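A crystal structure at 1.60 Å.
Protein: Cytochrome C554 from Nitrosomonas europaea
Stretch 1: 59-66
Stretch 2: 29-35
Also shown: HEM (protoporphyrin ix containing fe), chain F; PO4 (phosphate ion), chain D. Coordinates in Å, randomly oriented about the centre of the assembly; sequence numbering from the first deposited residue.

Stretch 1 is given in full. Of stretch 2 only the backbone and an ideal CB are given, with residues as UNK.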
ATOM      1  N   ASP A  59      -6.180  -3.284  18.164  1.00 15.33           N
ATOM      2  CA  ASP A  59      -7.245  -2.374  17.699  1.00 14.71           C
ATOM      3  C   ASP A  59      -6.627  -1.275  16.805  1.00 14.23           C
ATOM      4  O   ASP A  59      -7.377  -0.438  16.286  1.00 16.19           O
ATOM      5  CB  ASP A  59      -7.917  -1.603  18.862  1.00 14.21           C
ATOM      6  CG  ASP A  59      -8.664  -2.501  19.809  1.00 22.43           C
ATOM      7  OD1 ASP A  59      -9.053  -3.572  19.361  1.00 23.99           O
ATOM      8  OD2 ASP A  59      -8.864  -2.086  20.983  1.00 24.59           O
ATOM      9  N   CYS A  60      -5.276  -1.300  16.570  1.00 12.20           N
ATOM     10  CA  CYS A  60      -4.653  -0.206  15.787  1.00 12.44           C
ATOM     11  C   CYS A  60      -3.699  -0.665  14.709  1.00 11.90           C
ATOM     12  O   CYS A  60      -3.723  -0.130  13.571  1.00 12.42           O
ATOM     13  CB  CYS A  60      -3.815   0.730  16.656  1.00 13.79           C
ATOM     14  SG  CYS A  60      -4.650   1.318  18.159  1.00 13.50           S
ATOM     15  N   VAL A  61      -2.935  -1.692  15.012  1.00 11.80           N
ATOM     16  CA  VAL A  61      -1.880  -2.018  14.039  1.00 13.53           C
ATOM     17  C   VAL A  61      -2.313  -2.467  12.669  1.00 13.81           C
ATOM     18  O   VAL A  61      -1.581  -2.241  11.694  1.00 13.19           O
ATOM     19  CB  VAL A  61      -0.874  -3.090  14.573  1.00 16.02           C
ATOM     20  CG1 VAL A  61      -0.175  -2.659  15.888  1.00 13.74           C
ATOM     21  CG2 VAL A  61      -1.579  -4.370  14.743  1.00 17.49           C
ATOM     22  N   GLY A  62      -3.503  -3.036  12.537  1.00 12.22           N
ATOM     23  CA  GLY A  62      -3.898  -3.619  11.276  1.00 13.05           C
ATOM     24  C   GLY A  62      -3.945  -2.654  10.117  1.00 11.41           C
ATOM     25  O   GLY A  62      -3.884  -3.086   8.961  1.00 15.29           O
ATOM     26  N   CYS A  63      -4.115  -1.370  10.423  1.00 10.33           N
ATOM     27  CA  CYS A  63      -4.151  -0.432   9.301  1.00 11.74           C
ATOM     28  C   CYS A  63      -2.856   0.354   9.179  1.00 11.58           C
ATOM     29  O   CYS A  63      -2.761   1.281   8.374  1.00 11.09           O
ATOM     30  CB  CYS A  63      -5.318   0.551   9.490  1.00 14.38           C
ATOM     31  SG  CYS A  63      -6.891  -0.328   9.420  1.00 12.19           S
ATOM     32  N   HIS A  64      -1.862  -0.004   9.970  1.00 12.41           N
ATOM     33  CA  HIS A  64      -0.584   0.690   9.994  1.00 11.57           C
ATOM     34  C   HIS A  64       0.618  -0.199   9.613  1.00 10.74           C
ATOM     35  O   HIS A  64       1.760   0.192   9.824  1.00 13.02           O
ATOM     36  CB  HIS A  64      -0.361   1.282  11.388  1.00 12.88           C
ATOM     37  CG  HIS A  64      -1.283   2.452  11.689  1.00 10.74           C
ATOM     38  ND1 HIS A  64      -0.858   3.761  11.760  1.00 10.99           N
ATOM     39  CD2 HIS A  64      -2.636   2.499  11.900  1.00 13.26           C
ATOM     40  CE1 HIS A  64      -1.926   4.558  12.011  1.00 11.74           C
ATOM     41  NE2 HIS A  64      -3.018   3.834  12.078  1.00 11.01           N
ATOM     42  N   VAL A  65       0.281  -1.383   9.109  1.00 10.15           N
ATOM     43  CA  VAL A  65       1.284  -2.416   8.684  1.00 10.73           C
ATOM     44  C   VAL A  65       0.757  -3.148   7.460  1.00 12.90           C
ATOM     45  O   VAL A  65      -0.401  -3.029   7.064  1.00 13.80           O
ATOM     46  CB  VAL A  65       1.473  -3.477   9.819  1.00 11.61           C
ATOM     47  CG1 VAL A  65       1.929  -2.802  11.116  1.00 11.87           C
ATOM     48  CG2 VAL A  65       0.162  -4.317  10.026  1.00 11.91           C
ATOM     49  N   ASP A  66       1.617  -3.989   6.882  1.00 11.47           N
ATOM     50  CA  ASP A  66       1.176  -4.833   5.768  1.00 11.12           C
ATOM     51  C   ASP A  66       0.602  -6.219   6.167  1.00 11.44           C
ATOM     52  O   ASP A  66       1.251  -6.940   6.941  1.00 12.53           O
ATOM     53  CB  ASP A  66       2.417  -5.211   4.902  1.00 11.07           C
ATOM     54  CG  ASP A  66       2.951  -4.087   4.073  1.00 15.13           C
ATOM     55  OD1 ASP A  66       4.195  -4.108   3.826  1.00 14.77           O
ATOM     56  OD2 ASP A  66       2.174  -3.215   3.653  1.00 14.90           O
ATOM     57  N   UNK A  29       5.515   5.880   7.372  1.00 13.32           N
ATOM     58  CA  UNK A  29       5.727   6.267   8.770  1.00 13.97           C
ATOM     59  C   UNK A  29       4.519   5.861   9.611  1.00 14.76           C
ATOM     60  O   UNK A  29       4.403   6.291  10.792  1.00 17.68           O
ATOM     61  CB  UNK A  29       5.976   7.772   8.885  1.00 13.97           C
ATOM     62  N   UNK A  30       3.635   5.012   9.085  1.00 12.17           N
ATOM     63  CA  UNK A  30       2.412   4.708   9.852  1.00 12.25           C
ATOM     64  C   UNK A  30       2.594   4.142  11.214  1.00 13.73           C
ATOM     65  O   UNK A  30       1.744   4.417  12.110  1.00 12.90           O
ATOM     66  CB  UNK A  30       1.549   3.722   9.062  1.00 12.25           C
ATOM     67  N   UNK A  31       3.630   3.334  11.413  1.00 14.25           N
ATOM     68  CA  UNK A  31       3.788   2.792  12.766  1.00 13.76           C
ATOM     69  C   UNK A  31       4.291   3.866  13.713  1.00 16.59           C
ATOM     70  O   UNK A  31       4.102   3.763  14.931  1.00 14.96           O
ATOM     71  CB  UNK A  31       4.747   1.600  12.765  1.00 13.76           C
ATOM     72  N   UNK A  32       4.941   4.912  13.196  1.00 15.65           N
ATOM     73  CA  UNK A  32       5.436   5.949  14.104  1.00 15.64           C
ATOM     74  C   UNK A  32       4.262   6.658  14.824  1.00 14.43           C
ATOM     75  O   UNK A  32       4.368   7.077  16.004  1.00 16.36           O
ATOM     76  CB  UNK A  32       6.277   6.966  13.330  1.00 15.64           C
ATOM     77  N   UNK A  33       3.132   6.720  14.141  1.00 14.69           N
ATOM     78  CA  UNK A  33       1.934   7.354  14.666  1.00 14.10           C
ATOM     79  C   UNK A  33       1.380   6.612  15.856  1.00 15.00           C
ATOM     80  O   UNK A  33       0.655   7.211  16.637  1.00 15.86           O
ATOM     81  CB  UNK A  33       0.865   7.456  13.576  1.00 14.10           C
ATOM     82  N   UNK A  34       1.684   5.323  15.942  1.00 14.18           N
ATOM     83  CA  UNK A  34       1.169   4.503  17.057  1.00 15.08           C
ATOM     84  C   UNK A  34       2.042   4.628  18.297  1.00 16.83           C
ATOM     85  O   UNK A  34       1.709   4.055  19.343  1.00 16.64           O
ATOM     86  CB  UNK A  34       1.078   3.033  16.641  1.00 15.08           C
ATOM     87  N   UNK A  35       3.174   5.347  18.181  1.00 16.86           N
ATOM     88  CA  UNK A  35       4.093   5.488  19.319  1.00 16.81           C
ATOM     89  C   UNK A  35       3.644   6.550  20.255  1.00 16.11           C
ATOM     90  O   UNK A  35       2.998   7.485  19.900  1.00 17.70           O
ATOM     91  CB  UNK A  35       5.514   5.799  18.844  1.00 16.81           C
TER
HETATM   92  CHA HEM F 214      -4.269   7.802  10.740  1.00 10.78           C
HETATM   93  CHB HEM F 214      -3.555   6.331  15.298  1.00 11.79           C
HETATM   94  CHC HEM F 214      -6.397   2.428  14.449  1.00 11.91           C
HETATM   95  CHD HEM F 214      -6.726   3.772   9.750  1.00 11.28           C
HETATM   96  C1A HEM F 214      -3.784   7.739  12.074  1.00 10.98           C
HETATM   97  C2A HEM F 214      -3.077   8.783  12.723  1.00 11.70           C
HETATM   98  C3A HEM F 214      -2.847   8.357  14.024  1.00 13.38           C
HETATM   99  C4A HEM F 214      -3.460   7.048  14.096  1.00 14.03           C
HETATM  100  CMA HEM F 214      -2.165   9.100  15.190  1.00 14.96           C
HETATM  101  CAA HEM F 214      -2.702  10.091  12.091  1.00 11.89           C
HETATM  102  CBA HEM F 214      -3.847  11.102  12.121  1.00 14.93           C
HETATM  103  CGA HEM F 214      -3.405  12.484  11.654  1.00 17.51           C
HETATM  104  O1A HEM F 214      -2.197  12.702  11.408  1.00 21.50           O
HETATM  105  O2A HEM F 214      -4.289  13.344  11.488  1.00 18.08           O
HETATM  106  C1B HEM F 214      -4.278   5.129  15.454  1.00 11.09           C
HETATM  107  C2B HEM F 214      -4.506   4.461  16.720  1.00 13.97           C
HETATM  108  C3B HEM F 214      -5.336   3.431  16.487  1.00 12.36           C
HETATM  109  C4B HEM F 214      -5.608   3.398  15.073  1.00 10.78           C
HETATM  110  CMB HEM F 214      -3.867   4.814  18.040  1.00 14.70           C
HETATM  111  CAB HEM F 214      -5.907   2.407  17.481  1.00 15.90           C
HETATM  112  CBB HEM F 214      -6.663   3.079  18.652  1.00 15.71           C
HETATM  113  C1C HEM F 214      -6.677   2.423  13.052  1.00 12.05           C
HETATM  114  C2C HEM F 214      -7.456   1.399  12.390  1.00 11.45           C
HETATM  115  C3C HEM F 214      -7.518   1.753  11.051  1.00  9.98           C
HETATM  116  C4C HEM F 214      -6.796   3.007  10.950  1.00  9.61           C
HETATM  117  CMC HEM F 214      -8.046   0.149  13.028  1.00 11.64           C
HETATM  118  CAC HEM F 214      -8.117   1.025   9.883  1.00 10.99           C
HETATM  119  CBC HEM F 214      -9.458   0.307  10.047  1.00 13.52           C
HETATM  120  C1D HEM F 214      -6.100   5.006   9.627  1.00 12.75           C
HETATM  121  C2D HEM F 214      -6.161   5.803   8.451  1.00 12.61           C
HETATM  122  C3D HEM F 214      -5.486   6.969   8.738  1.00 12.16           C
HETATM  123  C4D HEM F 214      -5.005   6.841  10.087  1.00 13.68           C
HETATM  124  CMD HEM F 214      -6.874   5.401   7.156  1.00 13.08           C
HETATM  125  CAD HEM F 214      -5.314   8.145   7.795  1.00 10.73           C
HETATM  126  CBD HEM F 214      -6.357   9.267   7.963  1.00 12.53           C
HETATM  127  CGD HEM F 214      -6.137  10.385   6.965  1.00 17.46           C
HETATM  128  O1D HEM F 214      -5.192  11.151   7.153  1.00 23.09           O
HETATM  129  O2D HEM F 214      -6.901  10.493   6.045  1.00 21.70           O
HETATM  130  NA  HEM F 214      -3.986   6.620  12.899  1.00 12.44           N
HETATM  131  NB  HEM F 214      -4.959   4.481  14.428  1.00 11.66           N
HETATM  132  NC  HEM F 214      -6.214   3.372  12.146  1.00 11.81           N
HETATM  133  ND  HEM F 214      -5.391   5.603  10.615  1.00 10.24           N
HETATM  134 FE   HEM F 214      -4.895   4.859  12.437  1.00 12.12          FE
HETATM  135  P   PO4 D 219       9.357   0.931  14.489  1.00 43.77           P
HETATM  136  O1  PO4 D 219       8.690  -0.304  15.169  1.00 41.48           O
HETATM  137  O2  PO4 D 219      10.070   0.467  13.199  1.00 39.70           O
HETATM  138  O3  PO4 D 219       8.276   1.981  14.148  1.00 36.55           O
HETATM  139  O4  PO4 D 219      10.429   1.573  15.447  1.00 36.07           O

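Stretch 1 carries Cys60, Cys63 and His64, which hold the heme: both cysteine SG atoms are bonded to it covalently, and His64 NE2 binds HEM FE at 2.2 Å. Stretch 2 passes the other nitrogen of the His64 ring.

Position 29 points its CB away, with nothing of stretch 1 within 5.5 Å. Many side chains would suit, polar ones included. It is Lys29, with an extended side chain.

The CA of position 30 is 5.0 Å from His64 CA, the closest CA pair. Its ideal CB points toward stretch 1 and lies 3.6 Å from His64 ND1. The CB is already close to the ring, so a small residue fits well: alanine, serine or glycine. The backbone O of any residue here could accept from ND1. It is Ala30. His64 ND1 donates a hydrogen bond to Ala30 O at 2.7 Å, near the plane of the ring. With NE2 on the iron, this bond helps fix the ring's orientation.

Position 31 has its CB sideways, 4.4 Å from His64 O and 5.5 Å from Val65 CG1. A long, flexible apolar chain could reach the valines; leucine or isoleucine might cover part of the way. It is Met31. Chi angles of t, p and p bring its end nearer. Met31 CE lies 3.5 Å from Val65 CG1 and 4.2 Å from Val61 CG1, so one methyl touches both valines.

Position 32 points away, and stretch 1 offers it nothing. Many residues would suit, polar ones included. It is Glu32, whose side chain carries a negative charge.

Position 33 points toward stretch 1, its ideal CB 4.3 Å from His64 CE1. Small residues such as serine, alanine or threonine would suit. It is Ser33. Its CB makes a light contact with the ring, and its OG is hydrogen-bonded elsewhere in the structure.

Position 34 points toward stretch 1. Its ideal CB is 5.3 Å from His64 ND1 and 5.4 Å from Cys60 CB, leaving room for a medium-sized apolar side chain; leucine, methionine or isoleucine could be considered. It is Leu34. Its CD2 sits over one face of the His64 ring, 3.7 Å from the ring centroid, in a CH-pi contact. CD2 also lies 3.5 Å from HEM C1B and 4.0 Å from Cys60 CB, while CD1 packs 4.0 Å from Val61 CG1.

Position 35 is out of reach of stretch 1, so many side chains would suit, polar or charged ones among them. It is Lys35. Lys35 NZ forms a salt bridge with Glu32 OE2 at 2.8 Å and also donates a hydrogen bond to PO4 O4 at 3.1 Å.

Stretch 2 29-35: KAMESLK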
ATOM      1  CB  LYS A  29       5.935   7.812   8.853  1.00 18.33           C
ATOM      2  CG  LYS A  29       7.101   8.294   7.968  1.00 21.65           C
ATOM      3  CD  LYS A  29       7.075   9.813   7.763  1.00 27.09           C
ATOM      4  CE  LYS A  29       8.224  10.204   6.810  1.00 33.04           C
ATOM      5  NZ  LYS A  29       8.417  11.685   6.702  1.00 38.66           N
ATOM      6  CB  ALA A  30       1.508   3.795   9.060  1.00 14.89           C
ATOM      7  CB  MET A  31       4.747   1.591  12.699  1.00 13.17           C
ATOM      8  CG  MET A  31       5.113   0.933  14.043  1.00 14.63           C
ATOM      9  SD  MET A  31       3.632   0.288  14.911  1.00 17.76           S
ATOM     10  CE  MET A  31       3.214  -1.093  13.944  1.00 23.12           C
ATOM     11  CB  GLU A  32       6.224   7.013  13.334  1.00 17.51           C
ATOM     12  CG  GLU A  32       7.430   6.473  12.620  1.00 21.05           C
ATOM     13  CD  GLU A  32       8.506   5.885  13.527  1.00 25.24           C
ATOM     14  OE1 GLU A  32       9.140   4.882  13.137  1.00 31.85           O
ATOM     15  OE2 GLU A  32       8.756   6.434  14.613  1.00 28.09           O
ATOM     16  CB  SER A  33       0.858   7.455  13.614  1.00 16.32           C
ATOM     17  OG  SER A  33       1.264   8.374  12.600  1.00 17.34           O
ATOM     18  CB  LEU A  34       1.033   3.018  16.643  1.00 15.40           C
ATOM     19  CG  LEU A  34       0.138   2.759  15.410  1.00 13.69           C
ATOM     20  CD1 LEU A  34      -0.149   1.289  15.262  1.00 13.07           C
ATOM     21  CD2 LEU A  34      -1.215   3.510  15.557  1.00 14.05           C
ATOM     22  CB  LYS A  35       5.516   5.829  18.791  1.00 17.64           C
ATOM     23  CG  LYS A  35       6.140   4.665  18.075  1.00 19.94           C
ATOM     24  CD  LYS A  35       7.506   5.075  17.499  1.00 21.52           C
ATOM     25  CE  LYS A  35       8.080   3.992  16.668  1.00 25.01           C
ATOM     26  NZ  LYS A  35       9.504   4.402  16.330  1.00 26.90           N
TER
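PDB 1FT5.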